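Local coordinates for protein putative hydantoin racemase (Klebsiella pneumoniae subsp. pneumoniae, PDB 3QVK) that probably interconverts the D and L enantiomers of 5-monosubstituted hydantoins such as 5-benzylhydantoin, at residues Ile4-Pro9 with Gly72-Ser77; Val115-Arg120 with Leu180-Met185. All coordinates share one frame; numbering follows the deposited sequence.

Contact 1 of 2, residues Ile4-Pro9 with Gly72-Ser77. Unlike the reference sequence in segment 72-77: S77 (reference Cys). With 2AL (1-(2,5-dioxo-2,5-dihydro-1H-imidazol-4-yl)urea), chain C.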
loop_
_atom_site.group_PDB
_atom_site.type_symbol
_atom_site.label_atom_id
_atom_site.label_comp_id
_atom_site.label_asym_id
_atom_site.label_seq_id
_atom_site.Cartn_x
_atom_site.Cartn_y
_atom_site.Cartn_z
ATOM N N ILE A 4 -26.669 14.536 -22.005
ATOM C CA ILE A 4 -26.145 13.811 -20.851
ATOM C C ILE A 4 -27.272 13.437 -19.893
ATOM O O ILE A 4 -27.989 14.306 -19.390
ATOM C CB ILE A 4 -25.058 14.626 -20.098
ATOM C CG1 ILE A 4 -23.953 15.075 -21.063
ATOM C CG2 ILE A 4 -24.476 13.810 -18.937
ATOM C CD1 ILE A 4 -22.984 16.085 -20.479
ATOM N N GLN A 5 -27.420 12.136 -19.656
ATOM C CA GLN A 5 -28.395 11.622 -18.702
ATOM C C GLN A 5 -27.802 11.633 -17.295
ATOM O O GLN A 5 -26.876 10.877 -16.995
ATOM C CB GLN A 5 -28.826 10.203 -19.085
ATOM C CG GLN A 5 -29.968 9.648 -18.238
ATOM C CD GLN A 5 -30.183 8.157 -18.425
ATOM O OE1 GLN A 5 -29.228 7.382 -18.510
ATOM N NE2 GLN A 5 -31.444 7.747 -18.477
ATOM N N VAL A 6 -28.336 12.501 -16.442
ATOM C CA VAL A 6 -27.905 12.570 -15.050
ATOM C C VAL A 6 -28.886 11.778 -14.187
ATOM O O VAL A 6 -30.042 12.176 -14.006
ATOM C CB VAL A 6 -27.771 14.029 -14.549
ATOM C CG1 VAL A 6 -27.234 14.058 -13.127
ATOM C CG2 VAL A 6 -26.855 14.833 -15.470
ATOM N N ILE A 7 -28.413 10.647 -13.672
ATOM C CA ILE A 7 -29.257 9.725 -12.921
ATOM C C ILE A 7 -29.086 9.913 -11.420
ATOM O O ILE A 7 -28.008 9.675 -10.874
ATOM C CB ILE A 7 -28.960 8.243 -13.281
ATOM C CG1 ILE A 7 -29.031 8.024 -14.795
ATOM C CG2 ILE A 7 -29.921 7.301 -12.540
ATOM C CD1 ILE A 7 -28.349 6.759 -15.266
ATOM N N ASN A 8 -30.156 10.353 -10.764
ATOM C CA ASN A 8 -30.242 10.285 -9.314
ATOM C C ASN A 8 -30.608 8.845 -8.951
ATOM O O ASN A 8 -31.691 8.384 -9.307
ATOM C CB ASN A 8 -31.289 11.275 -8.785
ATOM C CG ASN A 8 -31.442 11.225 -7.268
ATOM O OD1 ASN A 8 -30.574 10.721 -6.554
ATOM N ND2 ASN A 8 -32.553 11.760 -6.771
ATOM N N PRO A 9 -29.695 8.124 -8.269
ATOM C CA PRO A 9 -29.901 6.708 -7.952
ATOM C C PRO A 9 -31.003 6.456 -6.923
ATOM O O PRO A 9 -31.515 5.337 -6.842
ATOM C CB PRO A 9 -28.541 6.272 -7.389
ATOM C CG PRO A 9 -27.579 7.297 -7.886
ATOM C CD PRO A 9 -28.355 8.568 -7.854
ATOM N N GLY A 72 -23.707 10.362 -22.870
ATOM C CA GLY A 72 -23.058 9.947 -21.630
ATOM C C GLY A 72 -23.993 9.913 -20.436
ATOM O O GLY A 72 -25.145 10.343 -20.522
ATOM N N HIS A 73 -23.482 9.403 -19.317
ATOM C CA HIS A 73 -24.282 9.205 -18.112
ATOM C C HIS A 73 -23.550 9.687 -16.862
ATOM O O HIS A 73 -22.320 9.624 -16.785
ATOM C CB HIS A 73 -24.639 7.726 -17.936
ATOM C CG HIS A 73 -25.230 7.089 -19.155
ATOM N ND1 HIS A 73 -26.588 6.951 -19.338
ATOM C CD2 HIS A 73 -24.645 6.538 -20.244
ATOM C CE1 HIS A 73 -26.816 6.343 -20.489
ATOM N NE2 HIS A 73 -25.654 6.086 -21.061
ATOM N N VAL A 74 -24.324 10.161 -15.890
ATOM C CA VAL A 74 -23.805 10.544 -14.579
ATOM C C VAL A 74 -24.576 9.801 -13.483
ATOM O O VAL A 74 -25.811 9.779 -13.488
ATOM C CB VAL A 74 -23.888 12.079 -14.354
ATOM C CG1 VAL A 74 -23.570 12.442 -12.910
ATOM C CG2 VAL A 74 -22.945 12.818 -15.302
ATOM N N ILE A 75 -23.842 9.184 -12.559
ATOM C CA ILE A 75 -24.450 8.544 -11.391
ATOM C C ILE A 75 -24.360 9.504 -10.202
ATOM O O ILE A 75 -23.281 9.726 -9.643
ATOM C CB ILE A 75 -23.811 7.170 -11.082
ATOM C CG1 ILE A 75 -23.990 6.227 -12.279
ATOM C CG2 ILE A 75 -24.422 6.558 -9.821
ATOM C CD1 ILE A 75 -23.264 4.903 -12.154
ATOM N N ALA A 76 -25.508 10.065 -9.826
ATOM C CA ALA A 76 -25.555 11.232 -8.945
ATOM C C ALA A 76 -25.814 10.966 -7.458
ATOM O O ALA A 76 -26.609 11.663 -6.823
ATOM C CB ALA A 76 -26.540 12.269 -9.493
ATOM N N SER A 77 -25.147 9.953 -6.912
ATOM C CA SER A 77 -25.054 9.785 -5.458
ATOM C C SER A 77 -23.629 9.403 -5.065
ATOM O O SER A 77 -22.940 8.701 -5.809
ATOM C CB SER A 77 -26.075 8.776 -4.926
ATOM O OG SER A 77 -25.695 7.445 -5.207
HETATM C C4 2AL C . -25.973 9.742 -0.886
HETATM C C5 2AL C . -26.178 10.635 -1.924
HETATM O O5 2AL C . -25.322 11.345 -2.453
HETATM N N7 2AL C . -27.464 10.595 -2.258
HETATM C C8 2AL C . -28.026 9.699 -1.441
HETATM O O8 2AL C . -29.218 9.398 -1.459
HETATM N N9 2AL C . -27.136 9.168 -0.599
HETATM N N3 2AL C . -24.817 9.482 -0.270
HETATM C C2 2AL C . -24.368 10.199 0.763
HETATM N N1 2AL C . -25.102 11.230 1.172
HETATM O O2 2AL C . -23.304 9.919 1.315
HETATM O O HOH W 1 -28.535 11.203 -4.819
#
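I4 meets V74 diagonally across two parallel strands, CG2 to CG2 at 4.1 Å. G72, the residue directly beside I4, has no side chain to intervene. Next, the backbone N of Q5 donates to G72 O and its carbonyl receives V74 N. On the other face of the sheet the extended Q5 side chain, its CG anti to the backbone N (chi1 -173°), brings OE1 to the edge of the H73 ring. There ND1 donates to it at 2.8 Å, almost exactly in the ring plane, although the amide is turned 56° from the imidazole. A glutamine suits this place because its NE2 can also donate, to Q61 O on helix 48-68, so both ends of the buried amide are used. V6 returns to the face of I4 and lies alongside V74, pointing the same way, with CG1 atoms 4.0 Å apart; branched aliphatic residues fill the layer under helices 13-26 and 203-216. Here strand 2-7 is an inner strand of a four-stranded parallel sheet of order 2-1-3-4, pairing on its other side with 31-36, as in the alpha/beta lobes of the Asp/Glu racemase fold. I7 supplies the last two rungs of the ladder: its N donates to V74 O at 2.7 Å and its O accepts from A76 N at 2.7 Å. Beyond the strand, N8 OD1 accepts from a water at 2.7 Å. This water also donates to A76 O and accepts from N7 of the bound ligand 2AL, while N8 ND2 is held by N10 and T16. P9 then folds its ring toward the second segment, setting CG 3.8 Å from I75 CG2 and 3.3 Å from S77 OG, beside the ligand pocket.

Contact 2 of 2, residues Val115-Arg120 with Leu180-Met185. Unlike the reference sequence in segment 180-185: S182 (reference Cys). With 2AL (1-(2,5-dioxo-2,5-dihydro-1H-imidazol-4-yl)urea), chain C.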
loop_
_atom_site.group_PDB
_atom_site.type_symbol
_atom_site.label_atom_id
_atom_site.label_comp_id
_atom_site.label_asym_id
_atom_site.label_seq_id
_atom_site.Cartn_x
_atom_site.Cartn_y
_atom_site.Cartn_z
ATOM N N VAL A 115 -16.728 16.022 3.459
ATOM C CA VAL A 115 -17.830 16.321 4.371
ATOM C C VAL A 115 -19.104 15.677 3.824
ATOM O O VAL A 115 -19.627 16.095 2.788
ATOM C CB VAL A 115 -18.027 17.846 4.574
ATOM C CG1 VAL A 115 -19.194 18.122 5.520
ATOM C CG2 VAL A 115 -16.751 18.489 5.109
ATOM N N THR A 116 -19.586 14.650 4.521
ATOM C CA THR A 116 -20.759 13.889 4.086
ATOM C C THR A 116 -21.889 13.904 5.131
ATOM O O THR A 116 -21.822 14.650 6.112
ATOM C CB THR A 116 -20.375 12.442 3.647
ATOM O OG1 THR A 116 -21.493 11.811 3.012
ATOM C CG2 THR A 116 -19.908 11.597 4.830
ATOM N N THR A 117 -22.913 13.081 4.914
ATOM C CA THR A 117 -24.149 13.124 5.703
ATOM C C THR A 117 -24.095 12.298 6.994
ATOM O O THR A 117 -23.917 12.851 8.081
ATOM C CB THR A 117 -25.371 12.691 4.854
ATOM O OG1 THR A 117 -25.146 11.376 4.329
ATOM C CG2 THR A 117 -25.597 13.659 3.699
ATOM N N LEU A 118 -24.256 10.981 6.867
ATOM C CA LEU A 118 -24.321 10.082 8.022
ATOM C C LEU A 118 -22.993 9.378 8.294
ATOM O O LEU A 118 -22.247 9.086 7.355
ATOM C CB LEU A 118 -25.426 9.037 7.829
ATOM C CG LEU A 118 -26.884 9.430 8.078
ATOM C CD1 LEU A 118 -27.797 8.279 7.695
ATOM C CD2 LEU A 118 -27.127 9.836 9.529
ATOM N N PRO A 119 -22.693 9.106 9.581
ATOM C CA PRO A 119 -21.499 8.351 9.974
ATOM C C PRO A 119 -21.367 6.986 9.292
ATOM O O PRO A 119 -20.256 6.576 8.962
ATOM C CB PRO A 119 -21.681 8.172 11.482
ATOM C CG PRO A 119 -22.451 9.365 11.897
ATOM C CD PRO A 119 -23.396 9.650 10.761
ATOM N N ARG A 120 -22.488 6.298 9.075
ATOM C CA ARG A 120 -22.462 4.956 8.479
ATOM C C ARG A 120 -22.129 4.937 6.979
ATOM O O ARG A 120 -21.869 3.872 6.415
ATOM C CB ARG A 120 -23.764 4.194 8.769
ATOM C CG ARG A 120 -25.002 4.697 8.030
ATOM C CD ARG A 120 -26.202 3.795 8.302
ATOM N NE ARG A 120 -25.930 2.397 7.966
ATOM C CZ ARG A 120 -26.739 1.375 8.245
ATOM N NH1 ARG A 120 -27.893 1.575 8.869
ATOM N NH2 ARG A 120 -26.389 0.145 7.898
ATOM N N LEU A 180 -17.607 17.682 -1.191
ATOM C CA LEU A 180 -18.937 17.504 -0.611
ATOM C C LEU A 180 -19.441 16.090 -0.886
ATOM O O LEU A 180 -19.495 15.653 -2.037
ATOM C CB LEU A 180 -19.916 18.560 -1.137
ATOM C CG LEU A 180 -19.586 20.034 -0.862
ATOM C CD1 LEU A 180 -20.596 20.944 -1.542
ATOM C CD2 LEU A 180 -19.512 20.342 0.631
ATOM N N GLY A 181 -19.797 15.384 0.184
ATOM C CA GLY A 181 -20.109 13.960 0.111
ATOM C C GLY A 181 -21.570 13.596 -0.076
ATOM O O GLY A 181 -22.036 12.597 0.478
ATOM N N SER A 182 -22.290 14.397 -0.861
ATOM C CA SER A 182 -23.695 14.126 -1.170
ATOM C C SER A 182 -24.155 14.876 -2.417
ATOM O O SER A 182 -23.671 15.972 -2.709
ATOM C CB SER A 182 -24.597 14.493 0.014
ATOM O OG SER A 182 -25.931 14.065 -0.209
ATOM N N GLY A 183 -25.097 14.277 -3.141
ATOM C CA GLY A 183 -25.724 14.919 -4.294
ATOM C C GLY A 183 -26.649 16.057 -3.897
ATOM O O GLY A 183 -26.982 16.909 -4.721
ATOM N N GLY A 184 -27.064 16.066 -2.631
ATOM C CA GLY A 184 -27.933 17.112 -2.092
ATOM C C GLY A 184 -27.210 18.410 -1.772
ATOM O O GLY A 184 -27.838 19.465 -1.662
ATOM N N MET A 185 -25.889 18.330 -1.623
ATOM C CA MET A 185 -25.051 19.498 -1.336
ATOM C C MET A 185 -24.605 20.207 -2.616
ATOM O O MET A 185 -23.839 21.174 -2.566
ATOM C CB MET A 185 -23.819 19.084 -0.522
ATOM C CG MET A 185 -24.132 18.426 0.809
ATOM S SD MET A 185 -22.655 17.825 1.646
ATOM C CE MET A 185 -23.384 16.759 2.888
HETATM C C4 2AL C . -25.973 9.742 -0.886
HETATM C C5 2AL C . -26.178 10.635 -1.924
HETATM O O5 2AL C . -25.322 11.345 -2.453
HETATM N N7 2AL C . -27.464 10.595 -2.258
HETATM C C8 2AL C . -28.026 9.699 -1.441
HETATM O O8 2AL C . -29.218 9.398 -1.459
HETATM N N9 2AL C . -27.136 9.168 -0.599
HETATM N N3 2AL C . -24.817 9.482 -0.270
HETATM C C2 2AL C . -24.368 10.199 0.763
HETATM N N1 2AL C . -25.102 11.230 1.172
HETATM O O2 2AL C . -23.304 9.919 1.315
#
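T116 and G181 form the tight part of this contact. With OG1 anti to the backbone N (chi1 -170°), the T116 hydroxyl is directed to G181 O and donates to it at 2.7 Å. The bare CA of G181 lets the T116 CB come within 3.9 Å of it, which suits glycine to this place. One step back, G181 N donates to V115 O at 2.7 Å. M185 packs against the strand end, its extended chain bringing SD to 3.7 Å from V115 O and CE to 3.9 Å from T117 CG2. That same methyl of T117 rests on S182 CB, next to the bound 2AL.

Past T117 the two segments part. L118 and P119, both at least partly open to solvent, leave the pairing, while R120 is buried against a second subunit, forming salt bridges with E231 and E88 of that chain.

The strand ends of this racemase lobe thus make one wall of the ligand pocket. G183 N donates to 2AL O5 at 3.0 Å, whereas T117 OG1 receives only a weak bond from 2AL N1. Because T116 OG1 donates to G181 O, it is probably not a donor to the nearby 2AL O2, and the firmer recognition from this contact falls to the backbone amide of G183.

Both contacts are buried, and each joins the first and third strands of a parallel sheet of order 2-1-3-4, one in each of two similarly built lobes; their centres lie about 17 Å apart. Contact 1 is a full strand ladder with an apolar face and a mixed face holding the Q5-H73 pair, reaching 2AL through a water and through direct packing of S77. Contact 2 is shorter, pairing just the strand ends, and depends on a threonine hydroxyl, glycine and a methionine; its far end turns toward another subunit. S77 from contact 1 and S182 from contact 2 both lie against the ligand. The reference sequence has cysteine at both positions, consistent with the two-cysteine active site of related cofactor-independent racemases.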